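Local coordinates for protein carbonic anhydrase (Neosartorya fumigata, PDB 7COI) that probably catalyses the reversible hydration of carbon dioxide to hydrogencarbonate, as a zinc-dependent enzyme of the beta class of carbonic anhydrases, at residues Thr127-Leu132 with Gly262-Leu267; Ala156-Ala161 with Lys233-Lys238. All coordinates share one frame; numbering follows the deposited sequence.

Contact 1: residues Thr127-Leu132 with Gly262-Leu267; sequences TTILGL and GFLRQL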
loop_
_atom_site.group_PDB
_atom_site.type_symbol
_atom_site.label_atom_id
_atom_site.label_comp_id
_atom_site.label_asym_id
_atom_site.label_seq_id
_atom_site.Cartn_x
_atom_site.Cartn_y
_atom_site.Cartn_z
ATOM N N THR A 127 1.506 -23.376 13.573
ATOM C CA THR A 127 2.346 -24.051 14.610
ATOM C C THR A 127 1.602 -25.288 15.086
ATOM O O THR A 127 2.252 -26.334 15.283
ATOM C CB THR A 127 2.759 -23.054 15.700
ATOM O OG1 THR A 127 3.524 -22.038 15.043
ATOM C CG2 THR A 127 3.586 -23.686 16.798
ATOM N N THR A 128 0.279 -25.191 15.251
ATOM C CA THR A 128 -0.548 -26.336 15.667
ATOM C C THR A 128 -0.547 -27.410 14.561
ATOM O O THR A 128 -0.285 -28.622 14.883
ATOM C CB THR A 128 -1.975 -25.874 15.955
ATOM O OG1 THR A 128 -1.976 -24.936 17.030
ATOM C CG2 THR A 128 -2.875 -27.036 16.274
ATOM N N ILE A 129 -0.862 -27.049 13.325
ATOM C CA ILE A 129 -1.096 -28.096 12.274
ATOM C C ILE A 129 0.243 -28.738 11.892
ATOM O O ILE A 129 0.215 -29.857 11.327
ATOM C CB ILE A 129 -1.882 -27.561 11.062
ATOM C CG1 ILE A 129 -1.049 -26.602 10.220
ATOM C CG2 ILE A 129 -3.202 -26.946 11.518
ATOM C CD1 ILE A 129 -1.819 -25.993 9.050
ATOM N N LEU A 130 1.369 -28.088 12.158
ATOM C CA LEU A 130 2.717 -28.648 11.862
ATOM C C LEU A 130 3.261 -29.480 13.043
ATOM O O LEU A 130 4.375 -29.997 12.907
ATOM C CB LEU A 130 3.669 -27.497 11.528
ATOM C CG LEU A 130 3.407 -26.799 10.200
ATOM C CD1 LEU A 130 4.315 -25.612 10.038
ATOM C CD2 LEU A 130 3.528 -27.750 9.009
ATOM N N GLY A 131 2.566 -29.524 14.177
ATOM C CA GLY A 131 3.053 -30.217 15.384
ATOM C C GLY A 131 4.323 -29.592 15.905
ATOM O O GLY A 131 5.221 -30.334 16.376
ATOM N N LEU A 132 4.440 -28.260 15.825
ATOM C CA LEU A 132 5.676 -27.554 16.202
ATOM C C LEU A 132 5.419 -26.735 17.466
ATOM O O LEU A 132 4.311 -26.811 18.062
ATOM C CB LEU A 132 6.201 -26.719 15.030
ATOM C CG LEU A 132 6.698 -27.527 13.832
ATOM C CD1 LEU A 132 7.122 -26.616 12.685
ATOM C CD2 LEU A 132 7.861 -28.433 14.232
ATOM N N GLY A 262 -6.933 -32.264 7.991
ATOM C CA GLY A 262 -5.762 -31.825 8.752
ATOM C C GLY A 262 -4.455 -32.070 8.028
ATOM O O GLY A 262 -3.377 -31.763 8.608
ATOM N N PHE A 263 -4.493 -32.681 6.838
ATOM C CA PHE A 263 -3.260 -32.986 6.076
ATOM C C PHE A 263 -2.881 -31.832 5.131
ATOM O O PHE A 263 -3.689 -31.346 4.332
ATOM C CB PHE A 263 -3.425 -34.263 5.243
ATOM C CG PHE A 263 -3.439 -35.504 6.097
ATOM C CD1 PHE A 263 -2.242 -36.131 6.402
ATOM C CD2 PHE A 263 -4.592 -35.951 6.712
ATOM C CE1 PHE A 263 -2.222 -37.284 7.184
ATOM C CE2 PHE A 263 -4.569 -37.081 7.535
ATOM C CZ PHE A 263 -3.380 -37.731 7.779
ATOM N N LEU A 264 -1.595 -31.547 5.140
ATOM C CA LEU A 264 -0.881 -30.745 4.119
ATOM C C LEU A 264 -0.494 -31.644 2.944
ATOM O O LEU A 264 -0.004 -32.785 3.208
ATOM C CB LEU A 264 0.353 -30.134 4.761
ATOM C CG LEU A 264 0.067 -29.077 5.833
ATOM C CD1 LEU A 264 1.320 -28.831 6.657
ATOM C CD2 LEU A 264 -0.436 -27.791 5.178
ATOM N N ARG A 265 -0.690 -31.151 1.725
ATOM C CA ARG A 265 -0.123 -31.784 0.494
ATOM C C ARG A 265 0.788 -30.798 -0.229
ATOM O O ARG A 265 0.507 -29.557 -0.252
ATOM C CB ARG A 265 -1.200 -32.362 -0.411
ATOM C CG ARG A 265 -2.208 -31.364 -0.911
ATOM C CD ARG A 265 -3.273 -32.079 -1.720
ATOM N NE ARG A 265 -4.332 -31.191 -2.189
ATOM C CZ ARG A 265 -4.289 -30.460 -3.310
ATOM N NH1 ARG A 265 -3.208 -30.472 -4.077
ATOM N NH2 ARG A 265 -5.322 -29.708 -3.646
ATOM N N GLN A 266 1.908 -31.315 -0.761
ATOM C CA GLN A 266 2.862 -30.516 -1.574
ATOM C C GLN A 266 2.290 -30.312 -2.980
ATOM O O GLN A 266 1.716 -31.257 -3.549
ATOM C CB GLN A 266 4.242 -31.164 -1.653
ATOM C CG GLN A 266 4.949 -31.191 -0.327
ATOM C CD GLN A 266 6.381 -31.602 -0.478
ATOM O OE1 GLN A 266 7.247 -30.829 -0.887
ATOM N NE2 GLN A 266 6.614 -32.849 -0.135
ATOM N N LEU A 267 2.451 -29.109 -3.518
ATOM C CA LEU A 267 2.204 -28.820 -4.950
ATOM C C LEU A 267 3.504 -29.018 -5.723
ATOM O O LEU A 267 4.591 -28.624 -5.173
ATOM C CB LEU A 267 1.705 -27.385 -5.091
ATOM C CG LEU A 267 0.406 -27.110 -4.344
ATOM C CD1 LEU A 267 -0.032 -25.685 -4.563
ATOM C CD2 LEU A 267 -0.667 -28.098 -4.762
#
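A backbone bond from L132 N to T127 O, 3.0 Å long, closes the helix end from which L130 reaches across to L264. With the bond from G131 N to T128 O, at 3.1 Å, it makes a Schellman motif: the chain turns out of its helix at G131, whose positive phi of 63° a glycine adopts with little strain. This fixes the turn on which I129 and L130 sit.

No hydrogen bond joins the two segments, and the meeting is wholly apolar. L130 CD2 lies 3.4 Å from L264 CD1, tighter than the usual carbon contact, where the two leucine side chains cross at about a right angle. In L264 the side chain starts out toward the helix end, whereas that of L130 leaves to one side, and its first torsion, with CG beside the backbone N (chi1 -70°), carries CD2 across to L264. I129 CD1 adds a looser touch to the other methyl, L264 CD2, at 4.5 Å. Branched aliphatic chains suit this buried place, since they fill it and ask for no polar partner. At G262 the chain takes a positive phi, a conformation readily open to glycine, just before L264.

The side chain of L264 is about 7 Å from that of the zinc ligand H175, so the contact lies near the metal site, though the side chain of I129 is about 11 Å from the zinc ion. I129, L130 and L264 all rest on W116 of strand 114-119, which runs beside strand 137-142, and L130 also meets V137 of the latter. W91 and N88 of the second subunit pack on I129 and L264, while R265 is bonded through its backbone to I256, tying strand 264-266, the outermost of the sheet within this chain, antiparallel to strand 251-257.

Contact 2: residues Ala156-Ala161 with Lys233-Lys238; sequences AVIEFA and KALTQK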
loop_
_atom_site.group_PDB
_atom_site.type_symbol
_atom_site.label_atom_id
_atom_site.label_comp_id
_atom_site.label_asym_id
_atom_site.label_seq_id
_atom_site.Cartn_x
_atom_site.Cartn_y
_atom_site.Cartn_z
ATOM N N ALA A 156 7.880 -6.697 4.089
ATOM C CA ALA A 156 8.657 -6.513 5.332
ATOM C C ALA A 156 8.865 -7.857 6.044
ATOM O O ALA A 156 9.991 -8.117 6.537
ATOM C CB ALA A 156 7.986 -5.478 6.185
ATOM N N VAL A 157 7.849 -8.718 6.077
ATOM C CA VAL A 157 7.986 -10.058 6.690
ATOM C C VAL A 157 9.089 -10.828 5.947
ATOM O O VAL A 157 9.940 -11.466 6.616
ATOM C CB VAL A 157 6.655 -10.813 6.671
ATOM C CG1 VAL A 157 6.874 -12.307 6.914
ATOM C CG2 VAL A 157 5.673 -10.194 7.663
ATOM N N ILE A 158 9.036 -10.824 4.616
ATOM C CA ILE A 158 9.980 -11.639 3.792
ATOM C C ILE A 158 11.397 -11.095 4.009
ATOM O O ILE A 158 12.305 -11.916 4.228
ATOM C CB ILE A 158 9.543 -11.630 2.325
ATOM C CG1 ILE A 158 8.241 -12.418 2.185
ATOM C CG2 ILE A 158 10.677 -12.115 1.423
ATOM C CD1 ILE A 158 7.463 -12.187 0.940
ATOM N N GLU A 159 11.570 -9.780 4.020
ATOM C CA GLU A 159 12.889 -9.145 4.250
ATOM C C GLU A 159 13.423 -9.586 5.614
ATOM O O GLU A 159 14.614 -10.013 5.697
ATOM C CB GLU A 159 12.767 -7.637 4.128
ATOM C CG GLU A 159 14.036 -6.870 4.463
ATOM C CD GLU A 159 15.205 -7.010 3.485
ATOM O OE1 GLU A 159 14.994 -7.398 2.336
ATOM O OE2 GLU A 159 16.307 -6.707 3.898
ATOM N N PHE A 160 12.593 -9.497 6.659
ATOM C CA PHE A 160 13.037 -9.810 8.037
ATOM C C PHE A 160 13.392 -11.303 8.133
ATOM O O PHE A 160 14.488 -11.635 8.626
ATOM C CB PHE A 160 11.985 -9.410 9.054
ATOM C CG PHE A 160 12.519 -9.363 10.458
ATOM C CD1 PHE A 160 12.611 -10.510 11.222
ATOM C CD2 PHE A 160 12.870 -8.152 11.024
ATOM C CE1 PHE A 160 13.114 -10.464 12.511
ATOM C CE2 PHE A 160 13.371 -8.102 12.323
ATOM C CZ PHE A 160 13.477 -9.254 13.062
ATOM N N ALA A 161 12.524 -12.185 7.636
ATOM C CA ALA A 161 12.728 -13.640 7.749
ATOM C C ALA A 161 13.999 -14.038 6.968
ATOM O O ALA A 161 14.790 -14.863 7.467
ATOM C CB ALA A 161 11.542 -14.385 7.241
ATOM N N LYS A 233 6.082 -17.546 -7.403
ATOM C CA LYS A 233 6.713 -16.752 -8.479
ATOM C C LYS A 233 6.948 -15.340 -7.941
ATOM O O LYS A 233 8.074 -14.862 -8.014
ATOM C CB LYS A 233 5.871 -16.831 -9.746
ATOM C CG LYS A 233 6.359 -15.946 -10.886
ATOM C CD LYS A 233 5.623 -16.219 -12.180
ATOM C CE LYS A 233 6.119 -15.359 -13.317
ATOM N NZ LYS A 233 5.346 -15.611 -14.547
ATOM N N ALA A 234 5.932 -14.711 -7.347
ATOM C CA ALA A 234 6.047 -13.347 -6.788
ATOM C C ALA A 234 7.130 -13.324 -5.716
ATOM O O ALA A 234 7.883 -12.350 -5.635
ATOM C CB ALA A 234 4.715 -12.906 -6.244
ATOM N N LEU A 235 7.197 -14.368 -4.885
ATOM C CA LEU A 235 8.164 -14.469 -3.772
ATOM C C LEU A 235 9.576 -14.455 -4.356
ATOM O O LEU A 235 10.428 -13.768 -3.789
ATOM C CB LEU A 235 7.864 -15.772 -3.014
ATOM C CG LEU A 235 8.847 -16.172 -1.943
ATOM C CD1 LEU A 235 8.807 -15.173 -0.785
ATOM C CD2 LEU A 235 8.489 -17.574 -1.447
ATOM N N THR A 236 9.812 -15.172 -5.464
ATOM C CA THR A 236 11.153 -15.261 -6.082
ATOM C C THR A 236 11.486 -14.030 -6.930
ATOM O O THR A 236 12.668 -13.884 -7.249
ATOM C CB THR A 236 11.308 -16.569 -6.869
ATOM O OG1 THR A 236 10.325 -16.652 -7.893
ATOM C CG2 THR A 236 11.188 -17.787 -5.984
ATOM N N GLN A 237 10.524 -13.158 -7.238
ATOM C CA GLN A 237 10.750 -11.857 -7.935
ATOM C C GLN A 237 11.142 -10.793 -6.915
ATOM O O GLN A 237 10.593 -9.684 -6.940
ATOM C CB GLN A 237 9.533 -11.460 -8.752
ATOM C CG GLN A 237 9.316 -12.396 -9.933
ATOM C CD GLN A 237 8.075 -12.082 -10.735
ATOM O OE1 GLN A 237 7.054 -11.682 -10.192
ATOM N NE2 GLN A 237 8.145 -12.288 -12.044
ATOM N N LYS A 238 12.001 -11.179 -5.989
ATOM C CA LYS A 238 12.511 -10.322 -4.909
ATOM C C LYS A 238 13.990 -10.637 -4.794
ATOM O O LYS A 238 14.326 -11.826 -4.587
ATOM C CB LYS A 238 11.799 -10.609 -3.597
ATOM C CG LYS A 238 10.311 -10.300 -3.621
ATOM C CD LYS A 238 9.649 -10.509 -2.268
ATOM C CE LYS A 238 8.132 -10.434 -2.376
ATOM N NZ LYS A 238 7.699 -9.109 -2.873
#
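With CG1 anti to its carbonyl carbon (chi1 -69°) and CD1 extended beyond it (chi2 163°), I158 sends its longer branch toward L235 and K238. L235 answers with CG anti to its backbone N (chi1 172°), which swings a side chain that starts off obliquely round to bring CD1 within 3.7 Å of I158 CD1. The same L235 methyl also lies 4.1 Å from I158 CG1, so it rests along the end of the isoleucine branch.

K238 comes from another direction. Its chain crosses the isoleucine at about a right angle and touches it with methylenes: K238 CE is 3.8 Å from I158 CD1, and K238 CD is 4.2 Å from I158 CG2. A bend at the last torsion of K238 turns the ammonium group off the line of the chain. Lysine suits this partly exposed border because its aliphatic stem can cover a buried isoleucine while the charged ammonium group lies at the far end of that stem.

K238 also holds the N-cap position of helix 239-248, one residue after the chain leaves helix 216-236 at Q237. V241 of that following helix packs on both I158 and L235, adding to the apolar cluster. I158 also lies on L115 and I117 of strand 114-119, so the contact joins helix 152-164, the end of helix 216-236 and the start of helix 239-248 over the central sheet.

How the contacts relate
The centres of contacts 1 and 2 lie 22 Å apart, on opposite sides of the centre of the chain, and their nearest atoms are about 11 Å apart. Along the chain contact 2 is nested within contact 1: 127-132 comes first, then 156-161 and 233-238, and 262-267 closes the loop. Strand 114-119 links them, since contact 1 leans on W116 and contact 2 on L115 and I117, and successive residues of a strand face opposite sides of the sheet. Contact 1 thus packs on one face of the sheet and contact 2 on the other. Both also touch the second subunit, so each lies near an interface of the assembly as well as in the core of its own chain.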